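Local coordinates for putative nitrate transport protein (Thermoplasma volcanium, PDB 3MST) that is of unproven function but probably binds a small solute for uptake, perhaps nitrate, at residues R227-Y230 / S231-V234; L100-F103 / N104-L108; R149-L153 / G154-P158; V136-E139 / I140-K144. All blocks are in the same frame, centred on the assembly; numbering follows the deposited sequence.

Contact 1 of 4, residues R227-Y230 / S231-V234; sequences RELY and SRVV
Ser231 turns back on Arg227 at the C-terminal end of helix 220-230. Two donors of one residue grip one carbonyl. Ser231 N reaches Arg227 O at 2.9 Å. In the conformer described, Ser231 OG also reaches Arg227 O, at 2.8 Å. The two come from opposite faces of the carbonyl plane. With OG beside its own backbone N (chi1 -69°), the hydroxyl can share that acceptor. Beyond it the chain leaves the helix in turns closed by bonds from the third residue on: Arg232 N bonds to Leu229 O at 3.1 Å.

The side chain of Arg232 runs extended back along the helix end. Leu229 CD1 lies over one face of its guanidinium, toward the rim, 3.8 Å from Arg232 CZ. Water 1 links Arg232 NE to Glu228 O, and NH1 of Arg232 bonds to Tyr111. Farther out, the hydroxyl of Tyr230 bonds to Asn104 of helix 100-112 and to an unidentified bound molecule. Val233 and Val234 pack on Phe103 of the same helix. Their own turn is held at Tyr230 O: Val233 N lies above the carbonyl plane, while Val234 N meets Tyr230 O in that plane at 3.0 Å.

Contact 2 of 4, residues L100-F103 / N104-L108; sequences LADF and NARIL
Asp102 and Arg106 face each other one turn apart on helix 100-112, the helix of a beta-alpha-beta unit with strands 91-94 and 115-118. Regular backbone bonds join the two halves, such as Arg106 N to Asp102 O at 2.9 Å. The methylene CD of Arg106 passes 3.8 Å from Asp102 OD1. The charged ends stay apart, with Asp102 OD2 and Arg106 NH1 separated by 4.9 Å. Water 2 fills the step: it donates to Asp102 OD2 at 2.7 Å and accepts from Arg106 NH1 at 2.9 Å. The arginine chain bends at chi3 (56°), which brings NH1 alongside Phe103. Arg106 NH1 then sits at the edge of the Phe103 ring, near its plane and 3.9 Å from CE1. The ring and guanidinium planes are 52° apart.

On another side of the helix, Leu100 CG rests 3.7 Å from Asn104 ND2. The polar ends of the Asn104 amide have other partners: Tyr230 OH bonds to OD1, and ND2 bonds to an unidentified bound molecule. Ala101 and Ala105 place their small methyls against strand 91-94, so the helix can lie close to the sheet.

Asp102 is already engaged by Asn118 through OD1 and by the backbone N of Gly98 through OD2. The pair with Arg106 is water-bridged rather than a direct salt bridge, and the positive charge nearby, with these donors, would probably favour the charged carboxylate.

Contact 3 of 4, residues R149-L153 / G154-P158; sequences RMKEL and GLDLP
Leu155 N bonds to Met150 O at 2.7 Å, and Gly154 N bonds to Lys151 O at 3.0 Å. This pair of bonds closes helix 146-152 in a Schellman motif. Gly154 takes the positive phi (72°) that the motif needs and that glycine adopts readily.

Met150 is a selenomethionine, described in one of its two conformers. Its chain bends at both chi2 and chi3, which curls the end round so that Met150 CE lies 3.8 Å from Leu155 CB. The two side chains cross obliquely. This is the apolar touch common beside a Schellman turn. Leu153 CB adds a looser one, 4.3 Å from Leu155 CD1.

On the polar side, Lys151 runs extended beyond CG and lies side by side with Asp156. Its CE is 3.5 Å from Asp156 OD2. Lys151 NZ stops 4.6 Å from Asp156 OD2, so the charges do not touch. With CG anti to the backbone N (chi1 -179°), the Asp156 carboxylate lies alongside the Lys151 chain, and OD1 forms a salt bridge to Arg77. Replacing Asp156 by an asparagine is likely to cost Arg77 its charged mate. Within the last helical turn, Arg149 NH1 bridges to Glu152 OE1 at 3.0 Å, and Glu152 OE2 holds Lys144 in a second salt bridge. Leu153 CD1 covers one guanidinium face of Arg149.

The helix end packs against two other helices. Ile107 of helix 100-112 meets Met150, and Tyr111 meets Leu153 and Leu155. Leu229 of helix 220-230 packs on Met150, Leu155 and Leu157 as the chain heads for strand 160-164.

Contact 4 of 4, residues V136-E139 / I140-K144; sequences VGNE and ISIGK
The Glu139 carboxylate and the Asn138 amide are the flat groups here, and each is approached by an isoleucine. Glu139 OE2 lies 4.1 Å from Ile140 CG1. The glutamate is folded back toward its neighbour: CG sits between the backbone N and the carbonyl carbon (chi1 74°), and the chain bends again at chi2. Its carboxylate folds close over Gly137. Ile142 CD1, in the conformer described, comes to the root of the amide, 3.6 Å from Asn138 CB. OD1 of the amide bonds to Ser82 of strand 81-85.

Ile140 N bonds to Gly137 O at 2.9 Å. Asn138 and Glu139 at the corners have helix-like backbone angles, as in a type I beta turn.

Beneath the turn Val136 and Ile140 cross at about a right angle, with their CB atoms 3.9 Å apart. Ile140 CG2 is also 3.9 Å from Val136 CB. With the branched side chain of Ile140 cut back to an alanine, a gap would probably open over Val136 and the touch on Ile125 of helix 121-129 would be lost.

The turn ends strand 133-137 and sends the chain past strand 81-85 to the short strand 144-145. Val136 also packs on Cys124 of helix 121-129 and on Leu84 of strand 81-85, while Glu139 touches Val204 and Ile208 of helix 202-208.

In the fold
From the N terminus the order is contact 2, contact 4, contact 3, contact 1. All four are in series; none nests or crosses. Contact 2 lies within a single helix and closes no loop. Contact 4 turns the chain out of strand 133-137. Contact 3 follows at once, ending helix 146-152, and a salt bridge from Lys144 to Glu152 joins the two. Contact 1 comes much later, ending helix 220-230. It packs on both contact 2 and contact 3, which also touch each other. Helices 100-112, 146-152 and 220-230 pack together, and residues of all three contacts lie close to bound unidentified ligand. Contacts 1 and 4 do not touch, their centres about 23 Å apart.

Contact 1 of 4, residues R227-Y230 / S231-V234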
loop_
_atom_site.group_PDB
_atom_site.type_symbol
_atom_site.label_atom_id
_atom_site.label_comp_id
_atom_site.label_asym_id
_atom_site.label_seq_id
_atom_site.Cartn_x
_atom_site.Cartn_y
_atom_site.Cartn_z
ATOM N N ARG A 227 9.453 1.974 9.599
ATOM C CA ARG A 227 10.326 0.829 9.606
ATOM C C ARG A 227 10.296 0.186 10.990
ATOM O O ARG A 227 10.226 -1.037 11.122
ATOM C CB ARG A 227 11.747 1.265 9.284
ATOM C CG ARG A 227 12.719 0.093 9.087
ATOM C CD ARG A 227 14.167 0.513 8.820
ATOM N NE ARG A 227 14.674 1.268 9.948
ATOM C CZ ARG A 227 15.756 2.038 9.906
ATOM N NH1 ARG A 227 16.498 2.105 8.797
ATOM N NH2 ARG A 227 16.108 2.708 10.993
ATOM N N GLU A 228 10.367 1.020 12.033
ATOM C CA GLU A 228 10.333 0.516 13.402
ATOM C C GLU A 228 9.001 -0.170 13.704
ATOM O O GLU A 228 8.992 -1.247 14.281
ATOM C CB GLU A 228 10.573 1.644 14.403
ATOM C CG GLU A 228 12.006 2.182 14.448
ATOM C CD GLU A 228 12.156 3.448 15.356
ATOM O OE1 GLU A 228 11.130 4.120 15.704
ATOM O OE2 GLU A 228 13.332 3.768 15.710
ATOM N N LEU A 229 7.886 0.455 13.356
ATOM C CA LEU A 229 6.574 -0.144 13.590
ATOM C C LEU A 229 6.419 -1.489 12.932
ATOM O O LEU A 229 6.067 -2.492 13.588
ATOM C CB LEU A 229 5.453 0.806 13.128
ATOM C CG LEU A 229 4.021 0.277 13.268
ATOM C CD1 LEU A 229 3.659 0.057 14.761
ATOM C CD2 LEU A 229 3.038 1.242 12.565
ATOM N N TYR A 230 6.699 -1.548 11.636
ATOM C CA TYR A 230 6.504 -2.771 10.898
ATOM C C TYR A 230 7.553 -3.842 11.182
ATOM O O TYR A 230 7.284 -5.001 10.978
ATOM C CB TYR A 230 6.304 -2.488 9.403
ATOM C CG TYR A 230 4.933 -1.902 9.113
ATOM C CD1 TYR A 230 3.819 -2.738 9.030
ATOM C CD2 TYR A 230 4.738 -0.562 8.936
ATOM C CE1 TYR A 230 2.556 -2.220 8.802
ATOM C CE2 TYR A 230 3.447 -0.013 8.716
ATOM C CZ TYR A 230 2.353 -0.865 8.643
ATOM O OH TYR A 230 1.105 -0.365 8.378
ATOM N N SER A 231 8.707 -3.470 11.725
ATOM C CA SER A 231 9.648 -4.492 12.168
ATOM C C SER A 231 9.102 -5.361 13.296
ATOM O O SER A 231 9.635 -6.451 13.529
ATOM C CB SER A 231 10.977 -3.878 12.601
ATOM O OG SER A 231 11.669 -3.355 11.501
ATOM N N ARG A 232 8.051 -4.900 13.978
ATOM C CA ARG A 232 7.393 -5.747 14.991
ATOM C C ARG A 232 6.940 -7.059 14.398
ATOM O O ARG A 232 6.911 -8.089 15.083
ATOM C CB ARG A 232 6.174 -5.066 15.622
ATOM C CG ARG A 232 6.456 -3.854 16.423
ATOM C CD ARG A 232 5.193 -3.229 16.897
ATOM N NE ARG A 232 5.468 -2.060 17.692
ATOM C CZ ARG A 232 4.544 -1.288 18.257
ATOM N NH1 ARG A 232 3.254 -1.578 18.180
ATOM N NH2 ARG A 232 4.937 -0.225 18.943
ATOM N N VAL A 233 6.583 -7.038 13.127
ATOM C CA VAL A 233 6.019 -8.199 12.435
ATOM C C VAL A 233 6.847 -8.715 11.220
ATOM O O VAL A 233 6.622 -9.847 10.802
ATOM C CB VAL A 233 4.540 -7.961 12.039
ATOM C CG1 VAL A 233 3.717 -7.747 13.295
ATOM C CG2 VAL A 233 4.402 -6.774 11.067
ATOM N N VAL A 234 7.789 -7.898 10.702
ATOM C CA VAL A 234 8.733 -8.239 9.645
ATOM C C VAL A 234 10.143 -7.813 10.154
ATOM O O VAL A 234 10.640 -6.731 9.871
ATOM C CB VAL A 234 8.406 -7.512 8.323
ATOM C CG1 VAL A 234 9.424 -7.917 7.257
ATOM C CG2 VAL A 234 7.001 -7.912 7.865
HETATM O O HOH W 1 8.041 -0.749 17.357
#

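Contact 2 of 4, residues L100-F103 / N104-L108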
loop_
_atom_site.group_PDB
_atom_site.type_symbol
_atom_site.label_atom_id
_atom_site.label_comp_id
_atom_site.label_asym_id
_atom_site.label_seq_id
_atom_site.Cartn_x
_atom_site.Cartn_y
_atom_site.Cartn_z
ATOM N N LEU A 100 -0.088 -7.339 3.504
ATOM C CA LEU A 100 -0.066 -6.142 4.342
ATOM C C LEU A 100 -1.287 -6.131 5.272
ATOM O O LEU A 100 -1.187 -5.676 6.430
ATOM C CB LEU A 100 0.072 -4.845 3.510
ATOM C CG LEU A 100 0.019 -3.527 4.307
ATOM C CD1 LEU A 100 1.101 -3.442 5.368
ATOM C CD2 LEU A 100 0.103 -2.305 3.339
ATOM N N ALA A 101 -2.427 -6.662 4.821
ATOM C CA ALA A 101 -3.593 -6.770 5.704
ATOM C C ALA A 101 -3.228 -7.590 6.955
ATOM O O ALA A 101 -3.557 -7.197 8.078
ATOM C CB ALA A 101 -4.774 -7.418 4.966
ATOM N N ASP A 102 -2.637 -8.775 6.739
ATOM C CA ASP A 102 -2.182 -9.596 7.853
ATOM C C ASP A 102 -1.232 -8.860 8.781
ATOM O O ASP A 102 -1.396 -8.919 9.999
ATOM C CB ASP A 102 -1.493 -10.830 7.302
ATOM C CG ASP A 102 -0.896 -11.744 8.370
ATOM O OD1 ASP A 102 -1.626 -12.052 9.338
ATOM O OD2 ASP A 102 0.306 -12.124 8.198
ATOM N N PHE A 103 -0.240 -8.172 8.227
ATOM C CA PHE A 103 0.722 -7.514 9.071
ATOM C C PHE A 103 0.015 -6.397 9.862
ATOM O O PHE A 103 0.279 -6.205 11.065
ATOM C CB PHE A 103 1.897 -6.987 8.269
ATOM C CG PHE A 103 2.768 -8.069 7.749
ATOM C CD1 PHE A 103 3.257 -9.073 8.598
ATOM C CD2 PHE A 103 3.159 -8.089 6.420
ATOM C CE1 PHE A 103 4.097 -10.098 8.087
ATOM C CE2 PHE A 103 4.028 -9.071 5.923
ATOM C CZ PHE A 103 4.481 -10.073 6.743
ATOM N N ASN A 104 -0.862 -5.639 9.217
ATOM C CA ASN A 104 -1.642 -4.620 9.907
ATOM C C ASN A 104 -2.498 -5.221 11.025
ATOM O O ASN A 104 -2.630 -4.665 12.121
ATOM C CB ASN A 104 -2.513 -3.783 8.935
ATOM C CG ASN A 104 -1.725 -2.779 8.186
ATOM O OD1 ASN A 104 -0.719 -2.282 8.688
ATOM N ND2 ASN A 104 -2.242 -2.376 7.005
ATOM N N ALA A 105 -3.142 -6.350 10.725
ATOM C CA ALA A 105 -3.980 -7.022 11.731
ATOM C C ALA A 105 -3.158 -7.427 12.943
ATOM O O ALA A 105 -3.598 -7.312 14.082
ATOM C CB ALA A 105 -4.693 -8.251 11.147
ATOM N N ARG A 106 -1.970 -7.961 12.690
ATOM C CA ARG A 106 -1.062 -8.352 13.795
ATOM C C ARG A 106 -0.596 -7.171 14.616
ATOM O O ARG A 106 -0.478 -7.284 15.844
ATOM C CB ARG A 106 0.130 -9.132 13.271
ATOM C CG ARG A 106 -0.258 -10.533 12.767
ATOM C CD ARG A 106 0.890 -11.281 12.134
ATOM N NE ARG A 106 2.021 -11.360 13.098
ATOM C CZ ARG A 106 3.324 -11.540 12.816
ATOM N NH1 ARG A 106 3.782 -11.715 11.579
ATOM N NH2 ARG A 106 4.210 -11.519 13.816
ATOM N N ILE A 107 -0.386 -6.021 14.002
ATOM C CA ILE A 107 -0.028 -4.815 14.755
ATOM C C ILE A 107 -1.207 -4.373 15.614
ATOM O O ILE A 107 -1.085 -4.141 16.816
ATOM C CB ILE A 107 0.409 -3.661 13.798
ATOM C CG1 ILE A 107 1.745 -4.067 13.169
ATOM C CG2 ILE A 107 0.364 -2.276 14.523
ATOM C CD1 ILE A 107 2.166 -3.236 12.088
ATOM N N LEU A 108 -2.398 -4.364 15.021
ATOM C CA LEU A 108 -3.584 -3.918 15.685
ATOM C C LEU A 108 -3.975 -4.859 16.821
ATOM O O LEU A 108 -4.534 -4.412 17.868
ATOM C CB LEU A 108 -4.742 -3.803 14.704
ATOM C CG LEU A 108 -6.062 -3.271 15.258
ATOM C CD1 LEU A 108 -5.980 -1.912 15.969
ATOM C CD2 LEU A 108 -7.118 -3.205 14.126
HETATM O O HOH W 2 2.357 -13.157 9.523
#

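Contact 3 of 4, residues R149-L153 / G154-P158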
loop_
_atom_site.group_PDB
_atom_site.type_symbol
_atom_site.label_atom_id
_atom_site.label_comp_id
_atom_site.label_asym_id
_atom_site.label_seq_id
_atom_site.Cartn_x
_atom_site.Cartn_y
_atom_site.Cartn_z
ATOM N N ARG A 149 -8.055 4.562 12.779
ATOM C CA ARG A 149 -7.770 3.785 13.959
ATOM C C ARG A 149 -6.300 3.975 14.380
ATOM O O ARG A 149 -6.007 4.142 15.565
ATOM C CB ARG A 149 -8.069 2.296 13.710
ATOM C CG ARG A 149 -7.831 1.392 14.883
ATOM C CD ARG A 149 -8.890 1.565 15.931
ATOM N NE ARG A 149 -8.657 0.657 17.056
ATOM C CZ ARG A 149 -8.200 1.040 18.220
ATOM N NH1 ARG A 149 -7.997 2.346 18.470
ATOM N NH2 ARG A 149 -7.958 0.141 19.160
HETATM N N MSE A 150 -5.376 3.967 13.430
HETATM C CA MSE A 150 -3.958 4.148 13.780
HETATM C C MSE A 150 -3.597 5.601 14.171
HETATM O O MSE A 150 -2.636 5.853 14.891
HETATM C CB MSE A 150 -3.093 3.624 12.647
HETATM C CG MSE A 150 -3.346 2.140 12.374
HETATM SE SE MSE A 150 -2.586 0.999 13.730
HETATM C CE MSE A 150 -0.755 0.999 12.890
ATOM N N LYS A 151 -4.386 6.564 13.739
ATOM C CA LYS A 151 -4.311 7.926 14.318
ATOM C C LYS A 151 -4.716 7.924 15.779
ATOM O O LYS A 151 -4.025 8.555 16.625
ATOM C CB LYS A 151 -5.156 8.899 13.534
ATOM C CG LYS A 151 -4.625 9.228 12.177
ATOM C CD LYS A 151 -5.554 10.245 11.466
ATOM C CE LYS A 151 -5.073 10.645 10.090
ATOM N NZ LYS A 151 -5.899 11.720 9.500
ATOM N N GLU A 152 -5.821 7.246 16.102
ATOM C CA GLU A 152 -6.256 7.078 17.491
ATOM C C GLU A 152 -5.122 6.522 18.378
ATOM O O GLU A 152 -4.973 6.918 19.534
ATOM C CB GLU A 152 -7.511 6.204 17.653
ATOM C CG GLU A 152 -8.784 6.752 16.980
ATOM C CD GLU A 152 -9.920 5.693 16.894
ATOM O OE1 GLU A 152 -9.692 4.532 17.260
ATOM O OE2 GLU A 152 -11.043 6.020 16.435
ATOM N N LEU A 153 -4.342 5.595 17.840
ATOM C CA LEU A 153 -3.263 4.939 18.561
ATOM C C LEU A 153 -1.915 5.690 18.507
ATOM O O LEU A 153 -0.955 5.232 19.137
ATOM C CB LEU A 153 -3.087 3.520 18.022
ATOM C CG LEU A 153 -4.252 2.537 18.266
ATOM C CD1 LEU A 153 -4.077 1.313 17.389
ATOM C CD2 LEU A 153 -4.419 2.145 19.742
ATOM N N GLY A 154 -1.847 6.798 17.761
ATOM C CA GLY A 154 -0.591 7.550 17.550
ATOM C C GLY A 154 0.430 6.858 16.638
ATOM O O GLY A 154 1.676 7.029 16.812
ATOM N N LEU A 155 -0.070 6.115 15.650
ATOM C CA LEU A 155 0.755 5.272 14.789
ATOM C C LEU A 155 0.460 5.518 13.311
ATOM O O LEU A 155 0.602 4.585 12.474
ATOM C CB LEU A 155 0.578 3.798 15.117
ATOM C CG LEU A 155 1.103 3.380 16.491
ATOM C CD1 LEU A 155 0.706 1.926 16.782
ATOM C CD2 LEU A 155 2.602 3.669 16.602
ATOM N N ASP A 156 0.107 6.774 13.028
ATOM C CA ASP A 156 -0.147 7.282 11.672
ATOM C C ASP A 156 1.149 7.469 10.911
ATOM O O ASP A 156 1.781 8.520 11.035
ATOM C CB ASP A 156 -0.923 8.605 11.697
ATOM C CG ASP A 156 -1.205 9.139 10.302
ATOM O OD1 ASP A 156 -1.100 8.329 9.310
ATOM O OD2 ASP A 156 -1.556 10.347 10.239
ATOM N N LEU A 157 1.529 6.421 10.176
ATOM C CA LEU A 157 2.841 6.337 9.504
ATOM C C LEU A 157 2.629 5.741 8.121
ATOM O O LEU A 157 1.641 5.015 7.897
ATOM C CB LEU A 157 3.796 5.478 10.320
ATOM C CG LEU A 157 4.200 6.100 11.657
ATOM C CD1 LEU A 157 4.691 5.027 12.603
ATOM C CD2 LEU A 157 5.214 7.248 11.467
ATOM N N PRO A 158 3.522 6.009 7.184
ATOM C CA PRO A 158 3.352 5.493 5.835
ATOM C C PRO A 158 3.613 4.000 5.754
ATOM O O PRO A 158 4.709 3.515 6.087
ATOM C CB PRO A 158 4.405 6.264 5.029
ATOM C CG PRO A 158 5.424 6.651 6.020
ATOM C CD PRO A 158 4.655 6.950 7.261
#

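Contact 4 of 4, residues V136-E139 / I140-K144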
loop_
_atom_site.group_PDB
_atom_site.type_symbol
_atom_site.label_atom_id
_atom_site.label_comp_id
_atom_site.label_asym_id
_atom_site.label_seq_id
_atom_site.Cartn_x
_atom_site.Cartn_y
_atom_site.Cartn_z
ATOM N N VAL A 136 -9.901 -5.801 6.445
ATOM C CA VAL A 136 -9.975 -6.183 5.041
ATOM C C VAL A 136 -9.663 -4.986 4.168
ATOM O O VAL A 136 -9.805 -3.836 4.577
ATOM C CB VAL A 136 -11.403 -6.739 4.663
ATOM C CG1 VAL A 136 -11.728 -7.967 5.499
ATOM C CG2 VAL A 136 -12.467 -5.665 4.848
ATOM N N GLY A 137 -9.265 -5.236 2.942
ATOM C CA GLY A 137 -9.179 -4.141 1.983
ATOM C C GLY A 137 -10.544 -3.532 1.744
ATOM O O GLY A 137 -11.570 -4.204 1.767
ATOM N N ASN A 138 -10.569 -2.258 1.376
ATOM C CA ASN A 138 -11.818 -1.544 1.165
ATOM C C ASN A 138 -12.623 -2.129 -0.002
ATOM O O ASN A 138 -13.815 -1.957 -0.044
ATOM C CB ASN A 138 -11.563 -0.063 0.913
ATOM C CG ASN A 138 -10.998 0.641 2.109
ATOM O OD1 ASN A 138 -11.167 0.179 3.241
ATOM N ND2 ASN A 138 -10.343 1.773 1.871
ATOM N N GLU A 139 -11.965 -2.845 -0.905
ATOM C CA GLU A 139 -12.669 -3.508 -2.012
ATOM C C GLU A 139 -13.537 -4.668 -1.539
ATOM O O GLU A 139 -14.514 -5.043 -2.219
ATOM C CB GLU A 139 -11.727 -3.972 -3.119
ATOM C CG GLU A 139 -10.838 -5.211 -2.863
ATOM C CD GLU A 139 -9.668 -4.994 -1.909
ATOM O OE1 GLU A 139 -9.413 -3.852 -1.462
ATOM O OE2 GLU A 139 -8.985 -6.011 -1.624
ATOM N N ILE A 140 -13.253 -5.190 -0.354
ATOM C CA ILE A 140 -14.051 -6.249 0.285
ATOM C C ILE A 140 -15.259 -5.691 0.977
ATOM O O ILE A 140 -16.389 -6.189 0.813
ATOM C CB ILE A 140 -13.147 -7.106 1.240
ATOM C CG1 ILE A 140 -12.000 -7.746 0.457
ATOM C CG2 ILE A 140 -14.004 -8.075 2.033
ATOM C CD1 ILE A 140 -12.394 -8.652 -0.682
ATOM N N SER A 141 -15.072 -4.674 1.791
ATOM C CA SER A 141 -16.143 -4.033 2.523
ATOM C C SER A 141 -15.634 -2.699 3.046
ATOM O O SER A 141 -14.484 -2.597 3.484
ATOM C CB SER A 141 -16.652 -4.919 3.695
ATOM O OG SER A 141 -17.807 -4.369 4.305
ATOM N N ILE A 142 -16.530 -1.714 3.053
ATOM C CA ILE A 142 -16.256 -0.465 3.725
ATOM C C ILE A 142 -16.596 -0.604 5.179
ATOM O O ILE A 142 -17.585 -1.212 5.602
ATOM C CB ILE A 142 -17.022 0.701 3.127
ATOM C CG1 ILE A 142 -16.578 0.869 1.685
ATOM C CG2 ILE A 142 -16.747 1.990 3.913
ATOM C CD1 ILE A 142 -15.084 0.681 1.512
ATOM N N GLY A 143 -15.720 -0.063 5.979
ATOM C CA GLY A 143 -15.975 -0.060 7.420
ATOM C C GLY A 143 -15.222 1.103 8.045
ATOM O O GLY A 143 -15.035 2.139 7.394
ATOM N N LYS A 144 -14.731 0.926 9.260
ATOM C CA LYS A 144 -14.011 2.011 9.953
ATOM C C LYS A 144 -12.643 2.097 9.316
ATOM O O LYS A 144 -11.971 1.085 9.159
ATOM C CB LYS A 144 -13.855 1.730 11.453
ATOM C CG LYS A 144 -12.985 2.722 12.195
ATOM C CD LYS A 144 -12.887 2.446 13.727
ATOM C CE LYS A 144 -12.075 3.553 14.457
ATOM N NZ LYS A 144 -12.601 3.888 15.779
#